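Local coordinates for periplasmic binding protein (Roseiflexus sp., PDB 5Y8B) that probably binds heme in the periplasm and delivers it to an ABC transporter for import, at residues G69-G74 / I91-P96; R133-R138 / A253-T258; H144-Y149 / I175-D180; D200-L205 / R233-L238. All coordinates share one frame; numbering follows the deposited sequence.

Interaction 1: residues G69-G74 / I91-P96. With MG (magnesium ion), chain B.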
# COMPACT_ATOMS: atom_id res chain seq x y z
N GLY A 69 1.26 -5.06 -14.43
CA GLY A 69 1.28 -5.15 -12.97
C GLY A 69 2.66 -4.92 -12.35
O GLY A 69 3.59 -4.49 -13.02
N ASP A 70 2.77 -5.19 -11.06
CA ASP A 70 4.07 -5.18 -10.40
C ASP A 70 4.42 -6.55 -9.77
O ASP A 70 3.62 -7.49 -9.86
CB ASP A 70 4.19 -4.02 -9.38
CG ASP A 70 3.20 -4.11 -8.23
OD1 ASP A 70 2.78 -5.23 -7.85
OD2 ASP A 70 2.83 -3.05 -7.68
N GLU A 71 5.58 -6.64 -9.14
CA GLU A 71 6.05 -7.88 -8.50
C GLU A 71 5.11 -8.53 -7.45
O GLU A 71 5.28 -9.70 -7.13
CB GLU A 71 7.49 -7.73 -7.97
CG GLU A 71 7.68 -6.73 -6.84
CD GLU A 71 9.15 -6.57 -6.45
OE1 GLU A 71 9.72 -5.51 -6.75
OE2 GLU A 71 9.73 -7.51 -5.85
N ALA A 72 4.11 -7.79 -6.95
CA ALA A 72 3.14 -8.39 -6.02
C ALA A 72 2.13 -9.32 -6.70
O ALA A 72 1.57 -10.19 -6.04
CB ALA A 72 2.43 -7.33 -5.18
N ALA A 73 1.91 -9.13 -8.00
CA ALA A 73 1.00 -9.96 -8.79
C ALA A 73 1.52 -11.39 -8.94
O ALA A 73 2.69 -11.61 -9.24
CB ALA A 73 0.80 -9.34 -10.16
N GLY A 74 0.63 -12.37 -8.76
CA GLY A 74 1.00 -13.77 -8.90
C GLY A 74 -0.19 -14.73 -8.91
O GLY A 74 -1.33 -14.27 -8.91
N ILE A 91 5.51 -6.35 -16.27
CA ILE A 91 5.59 -6.43 -14.80
C ILE A 91 6.75 -5.59 -14.30
O ILE A 91 7.89 -5.80 -14.72
CB ILE A 91 5.75 -7.89 -14.29
CG1 ILE A 91 4.57 -8.77 -14.71
CG2 ILE A 91 6.01 -7.92 -12.78
CD1 ILE A 91 3.19 -8.31 -14.27
N THR A 92 6.45 -4.64 -13.41
CA THR A 92 7.48 -3.77 -12.81
C THR A 92 7.87 -4.20 -11.40
O THR A 92 7.09 -4.87 -10.71
CB THR A 92 7.08 -2.27 -12.80
OG1 THR A 92 8.12 -1.51 -12.17
CG2 THR A 92 5.76 -2.00 -12.07
N ALA A 93 9.07 -3.81 -10.98
CA ALA A 93 9.49 -3.97 -9.60
C ALA A 93 8.73 -2.96 -8.72
O ALA A 93 8.36 -1.89 -9.18
CB ALA A 93 10.99 -3.79 -9.44
N ASP A 94 8.49 -3.35 -7.48
CA ASP A 94 7.87 -2.46 -6.50
C ASP A 94 8.65 -2.57 -5.19
O ASP A 94 8.22 -3.26 -4.26
CB ASP A 94 6.38 -2.79 -6.35
CG ASP A 94 5.59 -1.67 -5.68
OD1 ASP A 94 6.17 -0.61 -5.34
OD2 ASP A 94 4.37 -1.85 -5.51
N PRO A 95 9.82 -1.91 -5.11
CA PRO A 95 10.64 -2.04 -3.91
C PRO A 95 10.07 -1.26 -2.71
O PRO A 95 9.38 -0.26 -2.92
CB PRO A 95 11.99 -1.45 -4.33
CG PRO A 95 11.65 -0.48 -5.42
CD PRO A 95 10.46 -1.05 -6.13
N PRO A 96 10.36 -1.72 -1.47
CA PRO A 96 9.97 -0.95 -0.29
C PRO A 96 10.89 0.28 -0.12
O PRO A 96 11.88 0.24 0.62
CB PRO A 96 10.16 -1.96 0.85
CG PRO A 96 11.25 -2.87 0.37
CD PRO A 96 11.07 -2.96 -1.12
MG MG B . 2.43 -2.49 -5.67
O HOH W 1 1.10 -4.30 -5.70
O HOH W 2 9.54 -6.16 -3.23
O HOH W 3 1.87 -1.65 -3.84

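Interaction 2: residues R133-R138 / A253-T258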
# COMPACT_ATOMS: atom_id res chain seq x y z
N ARG A 133 7.64 15.38 3.74
CA ARG A 133 8.85 15.11 4.53
C ARG A 133 9.35 16.35 5.26
O ARG A 133 9.98 16.25 6.31
CB ARG A 133 9.96 14.55 3.66
CG ARG A 133 9.67 13.14 3.17
CD ARG A 133 10.89 12.51 2.54
NE ARG A 133 11.91 12.23 3.54
CZ ARG A 133 13.14 11.81 3.27
NH1 ARG A 133 13.52 11.60 2.02
NH2 ARG A 133 13.99 11.58 4.27
N ASP A 134 9.05 17.51 4.69
CA ASP A 134 9.35 18.79 5.29
C ASP A 134 8.42 19.07 6.47
O ASP A 134 8.83 19.65 7.49
CB ASP A 134 9.24 19.87 4.22
CG ASP A 134 9.70 21.21 4.70
OD1 ASP A 134 10.87 21.32 5.13
OD2 ASP A 134 8.88 22.15 4.66
N LEU A 135 7.16 18.66 6.33
CA LEU A 135 6.19 18.77 7.41
C LEU A 135 6.57 17.88 8.60
O LEU A 135 6.27 18.22 9.76
CB LEU A 135 4.81 18.45 6.87
CG LEU A 135 3.55 19.02 7.52
CD1 LEU A 135 3.54 20.55 7.55
CD2 LEU A 135 2.38 18.50 6.72
N ALA A 136 7.25 16.76 8.31
CA ALA A 136 7.78 15.86 9.33
C ALA A 136 8.81 16.50 10.27
O ALA A 136 9.02 16.01 11.39
CB ALA A 136 8.33 14.58 8.70
N ARG A 137 9.44 17.60 9.83
CA ARG A 137 10.33 18.42 10.67
C ARG A 137 9.62 19.13 11.85
O ARG A 137 10.29 19.72 12.70
CB ARG A 137 11.08 19.46 9.84
CG ARG A 137 12.02 18.93 8.76
CD ARG A 137 12.52 20.06 7.86
NE ARG A 137 13.02 21.21 8.63
CZ ARG A 137 12.91 22.49 8.27
NH1 ARG A 137 12.31 22.84 7.14
NH2 ARG A 137 13.41 23.43 9.07
N ARG A 138 8.28 19.10 11.89
CA ARG A 138 7.53 19.53 13.08
C ARG A 138 7.78 18.63 14.28
O ARG A 138 7.67 19.06 15.43
CB ARG A 138 6.02 19.57 12.81
CG ARG A 138 5.54 20.71 11.94
CD ARG A 138 4.22 20.36 11.29
NE ARG A 138 3.11 20.50 12.23
CZ ARG A 138 2.26 19.54 12.59
NH1 ARG A 138 2.33 18.31 12.10
NH2 ARG A 138 1.31 19.84 13.46
N ALA A 253 -0.61 10.57 1.83
CA ALA A 253 -0.61 9.62 2.96
C ALA A 253 0.43 10.00 4.00
O ALA A 253 0.14 9.99 5.20
CB ALA A 253 -0.42 8.19 2.49
N LEU A 254 1.62 10.36 3.54
CA LEU A 254 2.69 10.89 4.39
C LEU A 254 2.31 12.15 5.17
O LEU A 254 2.60 12.24 6.36
CB LEU A 254 3.98 11.12 3.57
CG LEU A 254 4.85 9.92 3.15
CD1 LEU A 254 6.05 10.42 2.37
CD2 LEU A 254 5.31 9.06 4.33
N THR A 255 1.66 13.11 4.50
CA THR A 255 1.12 14.32 5.14
C THR A 255 0.16 13.93 6.26
O THR A 255 0.36 14.34 7.41
CB THR A 255 0.46 15.26 4.10
OG1 THR A 255 1.47 15.72 3.21
CG2 THR A 255 -0.20 16.48 4.76
N ASP A 256 -0.83 13.10 5.94
CA ASP A 256 -1.77 12.55 6.91
C ASP A 256 -1.10 11.85 8.09
O ASP A 256 -1.45 12.12 9.25
CB ASP A 256 -2.77 11.62 6.20
CG ASP A 256 -3.79 12.37 5.33
OD1 ASP A 256 -3.90 13.61 5.43
OD2 ASP A 256 -4.49 11.71 4.55
N LEU A 257 -0.14 10.94 7.81
CA LEU A 257 0.61 10.22 8.83
C LEU A 257 1.40 11.14 9.74
O LEU A 257 1.32 11.01 10.97
CB LEU A 257 1.60 9.22 8.22
CG LEU A 257 1.21 7.82 7.74
CD1 LEU A 257 2.45 7.13 7.19
CD2 LEU A 257 0.55 6.99 8.84
N THR A 258 2.17 12.07 9.13
CA THR A 258 2.97 13.00 9.92
C THR A 258 2.13 13.94 10.81
O THR A 258 2.53 14.24 11.94
CB THR A 258 4.09 13.73 9.12
OG1 THR A 258 5.05 14.25 10.05
CG2 THR A 258 3.58 14.87 8.22
O HOH W 4 4.38 16.60 11.38

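Interaction 3: residues H144-Y149 / I175-D180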
# COMPACT_ATOMS: atom_id res chain seq x y z
N HIS A 144 6.82 6.31 18.87
CA HIS A 144 7.01 4.90 18.56
C HIS A 144 5.69 4.36 18.02
O HIS A 144 4.65 4.48 18.65
CB HIS A 144 7.54 4.14 19.80
CG HIS A 144 8.98 4.43 20.10
ND1 HIS A 144 9.45 5.70 20.37
CD2 HIS A 144 10.06 3.61 20.15
CE1 HIS A 144 10.75 5.66 20.57
NE2 HIS A 144 11.15 4.40 20.44
N VAL A 145 5.77 3.80 16.82
CA VAL A 145 4.60 3.35 16.07
C VAL A 145 4.71 1.84 15.83
O VAL A 145 5.75 1.34 15.42
CB VAL A 145 4.49 4.08 14.70
CG1 VAL A 145 3.22 3.69 13.98
CG2 VAL A 145 4.58 5.59 14.88
N LEU A 146 3.62 1.14 16.12
CA LEU A 146 3.48 -0.26 15.74
C LEU A 146 2.42 -0.45 14.63
O LEU A 146 1.24 -0.10 14.83
CB LEU A 146 3.14 -1.11 16.98
CG LEU A 146 3.35 -2.62 16.94
CD1 LEU A 146 4.83 -2.97 16.82
CD2 LEU A 146 2.76 -3.25 18.20
N PHE A 147 2.84 -0.99 13.48
CA PHE A 147 1.88 -1.39 12.44
C PHE A 147 1.41 -2.81 12.67
O PHE A 147 2.22 -3.73 12.85
CB PHE A 147 2.42 -1.25 11.01
CG PHE A 147 1.43 -1.66 9.95
CD1 PHE A 147 0.44 -0.77 9.50
CD2 PHE A 147 1.45 -2.96 9.40
CE1 PHE A 147 -0.49 -1.15 8.53
CE2 PHE A 147 0.52 -3.34 8.43
CZ PHE A 147 -0.45 -2.44 7.99
N LEU A 148 0.09 -2.99 12.62
CA LEU A 148 -0.54 -4.29 12.78
C LEU A 148 -1.27 -4.72 11.53
O LEU A 148 -2.11 -3.98 11.01
CB LEU A 148 -1.49 -4.29 13.98
CG LEU A 148 -0.94 -3.77 15.31
CD1 LEU A 148 -2.07 -3.56 16.31
CD2 LEU A 148 0.12 -4.71 15.86
N TYR A 149 -0.94 -5.91 11.04
CA TYR A 149 -1.67 -6.50 9.95
C TYR A 149 -2.68 -7.53 10.48
O TYR A 149 -2.30 -8.60 11.00
CB TYR A 149 -0.73 -7.11 8.90
CG TYR A 149 -1.46 -7.60 7.67
CD1 TYR A 149 -2.01 -6.69 6.76
CD2 TYR A 149 -1.62 -8.96 7.43
CE1 TYR A 149 -2.69 -7.14 5.63
CE2 TYR A 149 -2.29 -9.41 6.31
CZ TYR A 149 -2.83 -8.50 5.42
OH TYR A 149 -3.50 -8.95 4.31
N ILE A 175 9.20 6.39 14.72
CA ILE A 175 10.02 5.18 14.83
C ILE A 175 9.11 3.97 14.60
O ILE A 175 8.05 3.86 15.23
CB ILE A 175 10.74 5.07 16.22
CG1 ILE A 175 11.58 6.33 16.55
CG2 ILE A 175 11.58 3.80 16.33
CD1 ILE A 175 12.63 6.74 15.51
N ASN A 176 9.50 3.06 13.69
CA ASN A 176 8.83 1.76 13.61
C ASN A 176 9.36 0.93 14.78
O ASN A 176 10.50 0.49 14.76
CB ASN A 176 9.05 1.05 12.27
CG ASN A 176 8.34 -0.31 12.18
OD1 ASN A 176 7.84 -0.84 13.18
ND2 ASN A 176 8.30 -0.88 10.99
N ALA A 177 8.51 0.73 15.79
CA ALA A 177 8.87 0.08 17.05
C ALA A 177 9.23 -1.40 16.86
O ALA A 177 10.09 -1.93 17.59
CB ALA A 177 7.73 0.21 18.04
N ALA A 178 8.57 -2.07 15.92
CA ALA A 178 8.83 -3.48 15.60
C ALA A 178 10.18 -3.63 14.90
O ALA A 178 10.98 -4.49 15.28
CB ALA A 178 7.72 -4.06 14.73
N ALA A 179 10.41 -2.78 13.89
CA ALA A 179 11.66 -2.73 13.15
C ALA A 179 12.83 -2.47 14.09
O ALA A 179 13.87 -3.13 14.01
CB ALA A 179 11.60 -1.67 12.05
N ASP A 180 12.64 -1.51 14.99
CA ASP A 180 13.64 -1.13 15.97
C ASP A 180 14.01 -2.29 16.91
O ASP A 180 15.16 -2.39 17.35
CB ASP A 180 13.18 0.08 16.76
CG ASP A 180 14.34 0.80 17.42
OD1 ASP A 180 15.12 1.45 16.68
OD2 ASP A 180 14.47 0.72 18.67
O HOH W 5 5.43 -1.68 13.25

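Interaction 4: residues D200-L205 / R233-L238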
# COMPACT_ATOMS: atom_id res chain seq x y z
N ASP A 200 3.52 4.44 21.17
CA ASP A 200 2.69 5.62 21.42
C ASP A 200 1.44 5.61 20.57
O ASP A 200 0.42 6.18 20.95
CB ASP A 200 3.50 6.88 21.14
CG ASP A 200 4.78 6.91 21.92
OD1 ASP A 200 4.69 6.84 23.17
OD2 ASP A 200 5.86 6.95 21.29
N VAL A 201 1.51 4.93 19.43
CA VAL A 201 0.41 4.90 18.47
C VAL A 201 0.37 3.57 17.70
O VAL A 201 1.41 3.02 17.30
CB VAL A 201 0.35 6.22 17.61
CG1 VAL A 201 1.65 6.50 16.88
CG2 VAL A 201 -0.84 6.21 16.66
N LEU A 202 -0.83 3.04 17.55
CA LEU A 202 -1.06 1.84 16.76
C LEU A 202 -1.59 2.19 15.37
O LEU A 202 -2.62 2.85 15.24
CB LEU A 202 -2.03 0.90 17.47
CG LEU A 202 -1.57 0.26 18.78
CD1 LEU A 202 -2.67 -0.67 19.29
CD2 LEU A 202 -0.24 -0.47 18.64
N LEU A 203 -0.85 1.77 14.34
CA LEU A 203 -1.20 1.97 12.94
C LEU A 203 -1.80 0.69 12.35
O LEU A 203 -1.19 -0.39 12.41
CB LEU A 203 0.03 2.40 12.15
CG LEU A 203 -0.10 2.73 10.67
CD1 LEU A 203 -1.00 3.95 10.45
CD2 LEU A 203 1.28 2.99 10.10
N VAL A 204 -3.01 0.81 11.80
CA VAL A 204 -3.74 -0.33 11.26
C VAL A 204 -4.36 -0.02 9.90
O VAL A 204 -4.30 1.13 9.41
CB VAL A 204 -4.80 -0.88 12.26
CG1 VAL A 204 -4.15 -1.40 13.54
CG2 VAL A 204 -5.89 0.16 12.58
N LEU A 205 -4.94 -1.04 9.28
CA LEU A 205 -5.72 -0.88 8.07
C LEU A 205 -7.21 -0.85 8.39
O LEU A 205 -7.67 -1.61 9.25
CB LEU A 205 -5.39 -1.98 7.06
CG LEU A 205 -3.93 -2.13 6.59
CD1 LEU A 205 -3.77 -3.32 5.65
CD2 LEU A 205 -3.36 -0.85 5.99
N ARG A 233 -6.14 5.08 23.59
CA ARG A 233 -6.94 4.72 22.39
C ARG A 233 -6.38 5.42 21.14
O ARG A 233 -7.12 5.89 20.28
CB ARG A 233 -8.46 5.01 22.58
CG ARG A 233 -9.17 4.08 23.55
CD ARG A 233 -10.63 4.46 23.74
NE ARG A 233 -11.54 3.81 22.79
CZ ARG A 233 -12.06 2.59 22.93
NH1 ARG A 233 -11.78 1.83 23.98
NH2 ARG A 233 -12.88 2.11 21.99
N ARG A 234 -5.05 5.49 21.07
CA ARG A 234 -4.38 6.23 20.01
C ARG A 234 -4.13 5.31 18.82
O ARG A 234 -3.08 4.67 18.71
CB ARG A 234 -3.11 6.87 20.55
CG ARG A 234 -2.55 7.97 19.68
CD ARG A 234 -1.52 8.79 20.44
NE ARG A 234 -2.09 9.75 21.39
CZ ARG A 234 -2.72 10.88 21.06
NH1 ARG A 234 -2.89 11.23 19.78
NH2 ARG A 234 -3.19 11.68 22.01
N ILE A 235 -5.13 5.26 17.95
CA ILE A 235 -5.14 4.35 16.80
C ILE A 235 -5.27 5.17 15.52
O ILE A 235 -6.15 6.03 15.45
CB ILE A 235 -6.33 3.36 16.85
CG1 ILE A 235 -6.62 2.82 18.28
CG2 ILE A 235 -6.20 2.28 15.78
CD1 ILE A 235 -5.55 1.96 18.92
N ILE A 236 -4.40 4.91 14.55
CA ILE A 236 -4.48 5.48 13.19
C ILE A 236 -4.86 4.34 12.23
O ILE A 236 -4.18 3.32 12.19
CB ILE A 236 -3.14 6.15 12.70
CG1 ILE A 236 -2.68 7.24 13.66
CG2 ILE A 236 -3.30 6.73 11.30
CD1 ILE A 236 -1.19 7.56 13.57
N ALA A 237 -5.95 4.53 11.48
CA ALA A 237 -6.42 3.54 10.50
C ALA A 237 -6.50 4.14 9.11
O ALA A 237 -7.22 5.13 8.88
CB ALA A 237 -7.77 2.96 10.90
N LEU A 238 -5.74 3.57 8.19
CA LEU A 238 -5.74 4.01 6.80
C LEU A 238 -6.10 2.84 5.91
O LEU A 238 -5.88 1.70 6.29
CB LEU A 238 -4.38 4.61 6.42
CG LEU A 238 -3.97 5.90 7.15
CD1 LEU A 238 -2.48 6.16 7.03
CD2 LEU A 238 -4.74 7.12 6.68

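Interaction 1: residues G69-G74 / I91-P96
Two like-charged carboxylates are drawn together here: Asp70 OD2 and Asp94 OD2 lie 2.9 Å apart, a spacing made tolerable by the magnesium ion that both ligate. The metal is bound by Asp70 OD2 at 2.1 Å and by Asp94 OD2 at 2.0 Å, with two waters and Asp14 completing the observed ligands. The carboxylate planes are turned 41° against each other, each giving one oxygen to the ion. Aspartate suits both places, its short arm setting a hard oxygen donor close to the backbone. With CG of Asp70 lodged between its backbone N and carbonyl carbon (chi1 63°), the second oxygen, OD1, can accept from Ala72 N, an Asx turn within the type I turn Asp70 to Ala73. A longer acid makes the other clasp: Glu71, extended beyond CG, brings OE1 to Asp94 N at 2.6 Å, using its anti lone pair, and so ties down the loop that carries the second metal ligand. Behind the site Thr92 N donates to Gly69 O at 2.9 Å, and the Thr92 methyl CG2 rests on Asp70 CB. On the other face of the sheet, Ile91 CD1 packs on the bare backbone of Gly69. Lys104 of helix 100-111 forms a salt bridge with Asp94 OD1. The contact thus joins the parallel strands 66-70 and 89-92 of a beta-alpha-beta unit, with helices 13-21 and 100-111 against the Thr92 face.

Interaction 2: residues R133-R138 / A253-T258
Thr258 presses its hydroxyl against Ala136, with OG1 3.3 Å from Ala136 CA, and this is the close-packed part of the contact. Alanine suits the spot because its single methyl lets the helix 250-265 come near. OG1 lies anti to the backbone N (chi1 -161°), which directs it at Ala136 and leaves the methyl CG2 to meet Leu135 CB at 4.0 Å. Beside it Leu135 CD2 reaches Thr255 CG2 at 3.8 Å, a thin apolar seam between branched side chains.

The looser side is wet. One water donates to Leu135 O and to Thr258 OG1 and accepts from Arg138 NH1 at 2.8 Å, bridging the two segments where no direct hydrogen bond does. NH1 itself stays 4.1 Å from Thr258 O, so at Thr258 the arginine is linked through the water. Thr258 OG1 also hydrogen-bonds Ala172 O; a valine here would probably leave both the water and that carbonyl without their hydroxyl partner.

Arg138 holds helix 250-265 directly through a cation-pi contact with Tyr262, one turn farther along. The end of helix 115-135 and the 3-10 segment 136-138 thus lie against helix 250-265, whose inner side chains Leu254 and Leu257 pack on Met168 of helix 164-171.

Interaction 3: residues H144-Y149 / I175-D180
His144 and Ile175 stand side by side at the start of a parallel strand pair, 144-151 with the short strand 175-176, which passes straight into helix 177-180. Outward along the histidine, CB comes 4.3 Å from Ala177 CB; at the ring, CD2 lies 4.1 Å from Ile175 CG2, while CE1 nears Ile175 CG1, and NE2, at the far end of the ring, also lies near Ile175 CG2 (4.2 Å). The isoleucine sits over one face, its CB 4.2 Å from the ring centroid and 4° off the normal, a CH-pi contact. A flat ring suits a branched aliphatic neighbour, broad surface meeting broad surface. The first torsion, CG anti to the carbonyl carbon (chi1 -74°), carries the ring to the Ile175 side, and chi2 of 59° turns its face to that residue.

The backbones are joined by Val145 N to Ile175 O and by Ala177 N, at the helix start, to Val145 O. Small alanines serve here: Leu146 CD1 reaches Ala178 CB at 3.7 Å as the helix turns close to the strand. Asn176 is the N-cap, a role its short amide can fill, although its bonds from OD1 to Ala178 N and Ala179 N are weak; its ND2 is held by Asp166 and Ala159 O. A water links the two segments, accepting from Phe147 N at 2.7 Å and donating to Asn176 OD1 at 2.6 Å.

Interaction 4: residues D200-L205 / R233-L238
Strands 201-205 and 235-238 run parallel within the mixed sheet, their axes 4.6 Å apart, with bridged residues in register and their side chains meeting straight across or diagonally. Leu202 N donates to Arg234 O, Ile236 N to Leu202 O, Val204 N to Ile236 O and Leu238 N to Val204 O, so the two chains alternate as donors.

On one face Leu202 and Ile235 lie side by side, their CD1 atoms 3.9 Å apart. Ile235 CG2, anti to its backbone N, turns instead to Val204 CG2, also at 3.9 Å; the beta-branch thus lets one residue touch two neighbours. Cut back to an alanine, Ile235 would probably leave Leu202 CD1 and Val204 CG2 without their methyl partners and open a gap on this face.

On the opposite face Ile236 is similarly divided. Its CD1 meets Val201 CG2 at 3.4 Å, and its CG2 meets Leu203 CD1 at 3.7 Å. At the entry, Arg234 CD lies 3.3 Å from Asp200 O, while NE is bound to Gln232.

Helix 250-265 packs on Ile236 and Leu238, and helix 240-244 on Leu203 and Leu205, so helices clothe the Ile236 face of this parallel strand pair in an alpha/beta lobe.

From the N terminus, interaction 1 closes first, joining neighbouring strands of the four-stranded parallel sheet across a short helical loop. Farther along, helix 115-135 opens interaction 2, whose loop closes only at helix 250-265. Nested within that long loop, one after the other, are interactions 3 and 4. These share the mixed sheet: strands 144-151 and 201-205 are neighbours, Leu146 O and Leu203 N lie 2.8 Å apart, and Val145 packs on Val201. Interaction 2 reaches interaction 4 through Leu257 CD2, which touches Leu238 CD1 at 3.6 Å. Interaction 1 stands apart from interaction 3, their centres about 24 Å apart, in keeping with a two-lobed binding protein.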